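Local coordinates for protein synthesis inhibitor I (PDB 4FBC) that belongs to the plant ribosome-inactivating protein family and, in this barley protein, has adenosine monophosphate bound in a pocket, at residues Pro54-Pro57 / Ser62-Phe65; Trp99-Pro104 / Ala110-Phe115. The protein carries 3 engineered substitutions. All coordinates share one frame; numbering follows the deposited sequence.

Contact 1 of 2, residues Pro54-Pro57 / Ser62-Phe65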
ATOM      1  N   PRO A  54      -1.216 -10.012 -11.960  1.00 14.73           N
ATOM      2  CA  PRO A  54       0.247 -10.030 -12.087  1.00 15.15           C
ATOM      3  C   PRO A  54       0.771  -8.708 -12.624  1.00 16.22           C
ATOM      4  O   PRO A  54       0.017  -7.935 -13.224  1.00 15.74           O
ATOM      5  CB  PRO A  54       0.494 -11.125 -13.142  1.00 16.16           C
ATOM      6  CG  PRO A  54      -0.701 -12.025 -13.040  1.00 16.35           C
ATOM      7  CD  PRO A  54      -1.861 -11.098 -12.716  1.00 13.95           C
ATOM      8  N   VAL A  55       2.060  -8.456 -12.403  1.00 14.99           N
ATOM      9  CA  VAL A  55       2.757  -7.344 -13.034  1.00 17.59           C
ATOM     10  C   VAL A  55       2.898  -7.633 -14.529  1.00 19.39           C
ATOM     11  O   VAL A  55       3.269  -8.742 -14.905  1.00 20.39           O
ATOM     12  CB  VAL A  55       4.164  -7.171 -12.408  1.00 21.12           C
ATOM     13  CG1 VAL A  55       4.979  -6.129 -13.178  1.00 19.99           C
ATOM     14  CG2 VAL A  55       4.040  -6.805 -10.922  1.00 18.56           C
ATOM     15  N   GLU A  56       2.589  -6.646 -15.367  1.00 20.83           N
ATOM     16  CA  GLU A  56       2.688  -6.802 -16.816  1.00 25.37           C
ATOM     17  C   GLU A  56       4.141  -7.024 -17.216  1.00 28.61           C
ATOM     18  O   GLU A  56       5.035  -6.291 -16.787  1.00 28.72           O
ATOM     19  CB  GLU A  56       2.121  -5.573 -17.541  1.00 27.29           C
ATOM     20  CG  GLU A  56       0.622  -5.341 -17.315  1.00 30.52           C
ATOM     21  CD  GLU A  56       0.089  -4.085 -18.002  1.00 31.95           C
ATOM     22  OE1 GLU A  56       0.765  -3.034 -17.954  1.00 26.35           O
ATOM     23  OE2 GLU A  56      -1.017  -4.147 -18.590  1.00 33.98           O
ATOM     24  N   PRO A  57       4.390  -8.054 -18.026  1.00 36.20           N
ATOM     25  CA  PRO A  57       5.772  -8.246 -18.474  1.00 38.02           C
ATOM     26  C   PRO A  57       6.083  -7.467 -19.761  1.00 37.01           C
ATOM     27  O   PRO A  57       5.159  -7.137 -20.513  1.00 38.48           O
ATOM     28  CB  PRO A  57       5.862  -9.765 -18.682  1.00 37.82           C
ATOM     29  CG  PRO A  57       4.460 -10.196 -18.986  1.00 35.54           C
ATOM     30  CD  PRO A  57       3.514  -9.188 -18.371  1.00 33.63           C
ATOM     31  N   SER A  62       3.080   0.639 -16.019  1.00 21.03           N
ATOM     32  CA  SER A  62       2.126   1.459 -16.766  1.00 23.73           C
ATOM     33  C   SER A  62       0.704   1.452 -16.195  1.00 22.37           C
ATOM     34  O   SER A  62      -0.222   1.983 -16.817  1.00 22.32           O
ATOM     35  CB  SER A  62       2.090   1.032 -18.242  1.00 27.36           C
ATOM     36  OG  SER A  62       1.292  -0.127 -18.426  1.00 35.36           O
ATOM     37  N   ARG A  63       0.531   0.854 -15.016  1.00 20.96           N
ATOM     38  CA  ARG A  63      -0.770   0.824 -14.343  1.00 19.45           C
ATOM     39  C   ARG A  63      -0.662   1.509 -12.981  1.00 17.04           C
ATOM     40  O   ARG A  63       0.061   1.034 -12.102  1.00 17.76           O
ATOM     41  CB  ARG A  63      -1.261  -0.625 -14.192  1.00 17.59           C
ATOM     42  CG  ARG A  63      -1.536  -1.334 -15.509  1.00 21.70           C
ATOM     43  CD  ARG A  63      -2.102  -2.731 -15.300  1.00 22.11           C
ATOM     44  NE  ARG A  63      -3.405  -2.678 -14.632  1.00 20.19           N
ATOM     45  CZ  ARG A  63      -3.599  -3.012 -13.363  1.00 21.62           C
ATOM     46  NH1 ARG A  63      -2.580  -3.452 -12.633  1.00 17.33           N
ATOM     47  NH2 ARG A  63      -4.813  -2.918 -12.828  1.00 19.37           N
ATOM     48  N   TRP A  64      -1.372   2.627 -12.825  1.00 17.31           N
ATOM     49  CA  TRP A  64      -1.262   3.482 -11.635  1.00 15.72           C
ATOM     50  C   TRP A  64      -2.630   3.860 -11.089  1.00 17.87           C
ATOM     51  O   TRP A  64      -3.614   3.860 -11.826  1.00 19.33           O
ATOM     52  CB  TRP A  64      -0.515   4.773 -11.996  1.00 18.80           C
ATOM     53  CG  TRP A  64       0.908   4.521 -12.422  1.00 16.72           C
ATOM     54  CD1 TRP A  64       1.340   4.150 -13.662  1.00 21.62           C
ATOM     55  CD2 TRP A  64       2.077   4.606 -11.595  1.00 18.02           C
ATOM     56  NE1 TRP A  64       2.709   3.999 -13.657  1.00 18.95           N
ATOM     57  CE2 TRP A  64       3.184   4.282 -12.401  1.00 18.85           C
ATOM     58  CE3 TRP A  64       2.292   4.938 -10.259  1.00 16.66           C
ATOM     59  CZ2 TRP A  64       4.489   4.266 -11.905  1.00 18.71           C
ATOM     60  CZ3 TRP A  64       3.589   4.924  -9.765  1.00 17.94           C
ATOM     61  CH2 TRP A  64       4.671   4.594 -10.590  1.00 21.18           C
ATOM     62  N   PHE A  65      -2.698   4.154  -9.788  1.00 18.85           N
ATOM     63  CA  PHE A  65      -3.866   4.839  -9.230  1.00 18.01           C
ATOM     64  C   PHE A  65      -3.413   6.015  -8.381  1.00 19.15           C
ATOM     65  O   PHE A  65      -2.233   6.115  -8.039  1.00 19.25           O
ATOM     66  CB  PHE A  65      -4.813   3.888  -8.460  1.00 17.30           C
ATOM     67  CG  PHE A  65      -4.266   3.355  -7.155  1.00 18.87           C
ATOM     68  CD1 PHE A  65      -3.395   2.268  -7.149  1.00 17.51           C
ATOM     69  CD2 PHE A  65      -4.682   3.885  -5.938  1.00 17.83           C
ATOM     70  CE1 PHE A  65      -2.903   1.744  -5.952  1.00 15.33           C
ATOM     71  CE2 PHE A  65      -4.196   3.367  -4.726  1.00 17.47           C
ATOM     72  CZ  PHE A  65      -3.306   2.294  -4.737  1.00 14.16           C
TER
HETATM   73  O   HOH W   1      -0.638  -5.288 -13.917  1.00 15.88           O
HETATM   74  O   HOH W   2       2.593  -2.246 -16.296  1.00 22.78           O
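E56 OE1 faces S62 across this contact, and water 2 links the two residues. The water donates to E56 OE1 at 2.6 Å and accepts from the backbone N of S62 at 2.9 Å. The hydroxyl of S62 is also close, with its OG 3.0 Å from E56 OE1. The carboxylate gets there because E56 CG lies anti to the carbonyl carbon (chi1 -64°) and the chain is extended beyond it. R63 meets the same carboxylate with its aliphatic part. Its CD packs 3.7 Å from E56 CD, and the two side chains cross at about a right angle. The charged ends do not pair: E56 OE2 is 4.9 Å from R63 NE. R63 bends at chi3 (64°), and its NH2 forms a salt bridge with the terminal carboxylate of K282. Water 1 makes a second bridge, accepting from R63 NH1 at 3.0 Å and donating to P54 O at 2.8 Å. The interface is small; its clear polar links run through the two waters, beside the E56-R63 packing. P54 packs on helix 269-278, and R63 touches its F276. Here the loop before strand 64-70 meets that strand's start in the mixed sheet of this ribosome-inactivating protein fold.

Contact 2 of 2, residues Trp99-Pro104 / Ala110-Phe115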
ATOM      1  N   TRP A  99       5.439  17.399  -9.116  1.00 24.96           N
ATOM      2  CA  TRP A  99       5.502  15.967  -8.826  1.00 21.20           C
ATOM      3  C   TRP A  99       6.878  15.603  -8.278  1.00 26.70           C
ATOM      4  O   TRP A  99       7.910  15.883  -8.909  1.00 24.60           O
ATOM      5  CB  TRP A  99       5.201  15.138 -10.078  1.00 25.45           C
ATOM      6  CG  TRP A  99       3.731  14.905 -10.323  1.00 27.23           C
ATOM      7  CD1 TRP A  99       2.948  15.510 -11.262  1.00 30.02           C
ATOM      8  CD2 TRP A  99       2.874  13.998  -9.609  1.00 28.20           C
ATOM      9  NE1 TRP A  99       1.655  15.039 -11.177  1.00 27.82           N
ATOM     10  CE2 TRP A  99       1.587  14.106 -10.175  1.00 26.93           C
ATOM     11  CE3 TRP A  99       3.075  13.104  -8.555  1.00 24.73           C
ATOM     12  CZ2 TRP A  99       0.502  13.352  -9.711  1.00 29.80           C
ATOM     13  CZ3 TRP A  99       2.000  12.363  -8.092  1.00 26.04           C
ATOM     14  CH2 TRP A  99       0.730  12.488  -8.675  1.00 24.72           C
ATOM     15  N   TRP A 100       6.884  15.003  -7.093  1.00 19.19           N
ATOM     16  CA  TRP A 100       8.101  14.513  -6.469  1.00 20.65           C
ATOM     17  C   TRP A 100       8.132  13.002  -6.619  1.00 23.66           C
ATOM     18  O   TRP A 100       7.097  12.346  -6.520  1.00 24.42           O
ATOM     19  CB  TRP A 100       8.130  14.903  -4.990  1.00 19.27           C
ATOM     20  CG  TRP A 100       8.051  16.380  -4.789  1.00 22.41           C
ATOM     21  CD1 TRP A 100       6.920  17.135  -4.656  1.00 25.11           C
ATOM     22  CD2 TRP A 100       9.153  17.289  -4.704  1.00 25.70           C
ATOM     23  NE1 TRP A 100       7.253  18.460  -4.487  1.00 26.37           N
ATOM     24  CE2 TRP A 100       8.618  18.579  -4.519  1.00 23.73           C
ATOM     25  CE3 TRP A 100      10.541  17.137  -4.776  1.00 24.20           C
ATOM     26  CZ2 TRP A 100       9.425  19.712  -4.400  1.00 28.87           C
ATOM     27  CZ3 TRP A 100      11.338  18.259  -4.651  1.00 26.53           C
ATOM     28  CH2 TRP A 100      10.779  19.530  -4.465  1.00 28.99           C
ATOM     29  N   GLU A 101       9.309  12.451  -6.887  1.00 18.83           N
ATOM     30  CA  GLU A 101       9.441  11.007  -7.050  1.00 19.53           C
ATOM     31  C   GLU A 101      10.431  10.402  -6.057  1.00 20.28           C
ATOM     32  O   GLU A 101      11.333  11.081  -5.556  1.00 19.24           O
ATOM     33  CB  GLU A 101       9.843  10.656  -8.479  1.00 18.63           C
ATOM     34  CG  GLU A 101      11.181  11.228  -8.897  1.00 19.14           C
ATOM     35  CD  GLU A 101      11.487  10.949 -10.356  1.00 25.70           C
ATOM     36  OE1 GLU A 101      10.757  10.139 -10.981  1.00 23.11           O
ATOM     37  OE2 GLU A 101      12.466  11.532 -10.864  1.00 25.11           O
ATOM     38  N   LEU A 102      10.251   9.112  -5.788  1.00 17.66           N
ATOM     39  CA  LEU A 102      11.059   8.394  -4.813  1.00 16.68           C
ATOM     40  C   LEU A 102      12.091   7.512  -5.503  1.00 20.06           C
ATOM     41  O   LEU A 102      12.861   6.797  -4.846  1.00 19.06           O
ATOM     42  CB  LEU A 102      10.162   7.543  -3.914  1.00 20.48           C
ATOM     43  CG  LEU A 102       9.276   8.386  -3.004  1.00 18.36           C
ATOM     44  CD1 LEU A 102       8.101   7.566  -2.484  1.00 19.94           C
ATOM     45  CD2 LEU A 102      10.110   8.908  -1.848  1.00 21.60           C
ATOM     46  N   THR A 103      12.094   7.573  -6.832  1.00 17.71           N
ATOM     47  CA  THR A 103      13.069   6.856  -7.651  1.00 19.25           C
ATOM     48  C   THR A 103      13.540   7.813  -8.742  1.00 24.22           C
ATOM     49  O   THR A 103      12.722   8.332  -9.494  1.00 24.17           O
ATOM     50  CB  THR A 103      12.436   5.615  -8.316  1.00 22.15           C
ATOM     51  OG1 THR A 103      11.928   4.721  -7.311  1.00 21.22           O
ATOM     52  CG2 THR A 103      13.467   4.878  -9.164  1.00 22.89           C
ATOM     53  N   PRO A 104      14.858   8.067  -8.820  1.00 22.23           N
ATOM     54  CA  PRO A 104      15.358   9.023  -9.819  1.00 24.02           C
ATOM     55  C   PRO A 104      15.090   8.524 -11.240  1.00 26.72           C
ATOM     56  O   PRO A 104      15.404   7.372 -11.548  1.00 27.58           O
ATOM     57  CB  PRO A 104      16.867   9.064  -9.545  1.00 25.99           C
ATOM     58  CG  PRO A 104      17.024   8.566  -8.113  1.00 22.95           C
ATOM     59  CD  PRO A 104      15.930   7.542  -7.956  1.00 22.30           C
ATOM     60  N   ALA A 110       9.107  14.608 -13.201  1.00 24.46           N
ATOM     61  CA  ALA A 110       9.136  14.670 -11.743  1.00 23.64           C
ATOM     62  C   ALA A 110      10.489  15.109 -11.185  1.00 24.93           C
ATOM     63  O   ALA A 110      11.514  15.037 -11.867  1.00 22.05           O
ATOM     64  CB  ALA A 110       8.729  13.324 -11.153  1.00 24.59           C
ATOM     65  N   THR A 111      10.484  15.554  -9.933  1.00 21.77           N
ATOM     66  CA  THR A 111      11.701  15.986  -9.249  1.00 20.53           C
ATOM     67  C   THR A 111      12.021  14.997  -8.132  1.00 22.47           C
ATOM     68  O   THR A 111      11.180  14.740  -7.267  1.00 21.40           O
ATOM     69  CB  THR A 111      11.511  17.399  -8.653  1.00 24.60           C
ATOM     70  OG1 THR A 111      11.222  18.326  -9.708  1.00 23.80           O
ATOM     71  CG2 THR A 111      12.758  17.860  -7.903  1.00 22.57           C
ATOM     72  N   TYR A 112      13.224  14.431  -8.146  1.00 20.59           N
ATOM     73  CA  TYR A 112      13.615  13.460  -7.126  1.00 19.94           C
ATOM     74  C   TYR A 112      13.657  14.113  -5.750  1.00 21.25           C
ATOM     75  O   TYR A 112      14.267  15.177  -5.575  1.00 20.57           O
ATOM     76  CB  TYR A 112      14.963  12.816  -7.471  1.00 20.65           C
ATOM     77  CG  TYR A 112      15.416  11.762  -6.482  1.00 20.71           C
ATOM     78  CD1 TYR A 112      14.611  10.663  -6.188  1.00 18.51           C
ATOM     79  CD2 TYR A 112      16.652  11.860  -5.850  1.00 18.94           C
ATOM     80  CE1 TYR A 112      15.017   9.700  -5.289  1.00 18.61           C
ATOM     81  CE2 TYR A 112      17.073  10.897  -4.949  1.00 18.80           C
ATOM     82  CZ  TYR A 112      16.247   9.817  -4.672  1.00 20.35           C
ATOM     83  OH  TYR A 112      16.652   8.850  -3.781  1.00 19.74           O
ATOM     84  N   VAL A 113      13.000  13.484  -4.773  1.00 17.89           N
ATOM     85  CA  VAL A 113      12.861  14.082  -3.445  1.00 18.65           C
ATOM     86  C   VAL A 113      14.137  14.033  -2.589  1.00 20.26           C
ATOM     87  O   VAL A 113      14.264  14.772  -1.597  1.00 23.31           O
ATOM     88  CB  VAL A 113      11.664  13.459  -2.676  1.00 20.40           C
ATOM     89  CG1 VAL A 113      11.997  12.055  -2.207  1.00 17.20           C
ATOM     90  CG2 VAL A 113      11.260  14.342  -1.495  1.00 22.66           C
ATOM     91  N   GLY A 114      15.085  13.183  -2.972  1.00 20.02           N
ATOM     92  CA  GLY A 114      16.345  13.085  -2.252  1.00 22.59           C
ATOM     93  C   GLY A 114      16.593  11.769  -1.532  1.00 21.73           C
ATOM     94  O   GLY A 114      17.690  11.539  -1.007  1.00 21.31           O
ATOM     95  N   PHE A 115      15.581  10.900  -1.518  1.00 22.99           N
ATOM     96  CA  PHE A 115      15.678   9.599  -0.848  1.00 21.03           C
ATOM     97  C   PHE A 115      14.683   8.622  -1.476  1.00 20.11           C
ATOM     98  O   PHE A 115      13.761   9.045  -2.184  1.00 19.07           O
ATOM     99  CB  PHE A 115      15.414   9.739   0.659  1.00 23.24           C
ATOM    100  CG  PHE A 115      14.134  10.460   0.983  1.00 22.18           C
ATOM    101  CD1 PHE A 115      12.923   9.779   0.995  1.00 20.71           C
ATOM    102  CD2 PHE A 115      14.143  11.819   1.267  1.00 21.69           C
ATOM    103  CE1 PHE A 115      11.744  10.446   1.280  1.00 21.11           C
ATOM    104  CE2 PHE A 115      12.974  12.490   1.554  1.00 23.18           C
ATOM    105  CZ  PHE A 115      11.771  11.805   1.562  1.00 21.58           C
TER
HETATM  106  O   HOH W   3      15.718   6.077  -4.754  1.00 31.23           O
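A110 meets W99 and E101 at the start of a short parallel strand pair. Its CB is 3.7 Å from E101 CD. E101 CG sits between its backbone N and carbonyl carbon (chi1 62°), and the extended chain runs past the methyl. The carboxylate then binds the link between the strands: OE1 accepts from I107 N and OE2 from G105 N.

T111 is bonded through both its backbone N and its backbone O, to the residues on either side of W100 in the chain. Its N donates to W99 O at 2.8 Å, and its O accepts from E101 N at 3.0 Å. T111 CG2 lies alongside the indole of W100, 3.6 Å from CZ3.

The Y112 side chain lies alongside P104. P104 CG lies over the ring centre in a CH-pi contact, 3.6 Å from the centroid. G114 N sits above the opposite face, offset toward the rim. Water 3 joins Y112 OH to L102 O.

V113 N donates to E101 O at 3.0 Å. V113 CG1 packs 3.7 Å from L102 CD2 and also lies over one face of F115. F115 CE1 reaches the same methyl, L102 CD2, at 3.8 Å.

Strand 111-112 is one of the two outermost strands of the mixed sheet within the chain. On its inner side, strand 99-101 pairs antiparallel with strand 89-93, whose F92 meets W100. L102 packs on L89 and E90 of the adenosine monophosphate pocket, and F115 packs against helix 157-179.

Overall arrangement
Contact 1 comes first along the chain and closes before contact 2 opens. Both reach the same six-stranded mixed sheet. Contact 1 lies at the start of strand 64-70, the second strand across. Contact 2 joins strands 99-101 and 111-112, the fifth and sixth. Strands 78-83 and 89-93 lie between them. The contact centres are about 20 Å apart, and the nearest atoms are about 7 Å apart without touching. Contact 1 ties the sheet to the C-terminal region through K282 and helix 269-278. Contact 2 forms one border of the sheet, and the side chain of L102 is about 5 Å from the bound adenosine monophosphate. All four segments belong to the ribosome-inactivating protein family region.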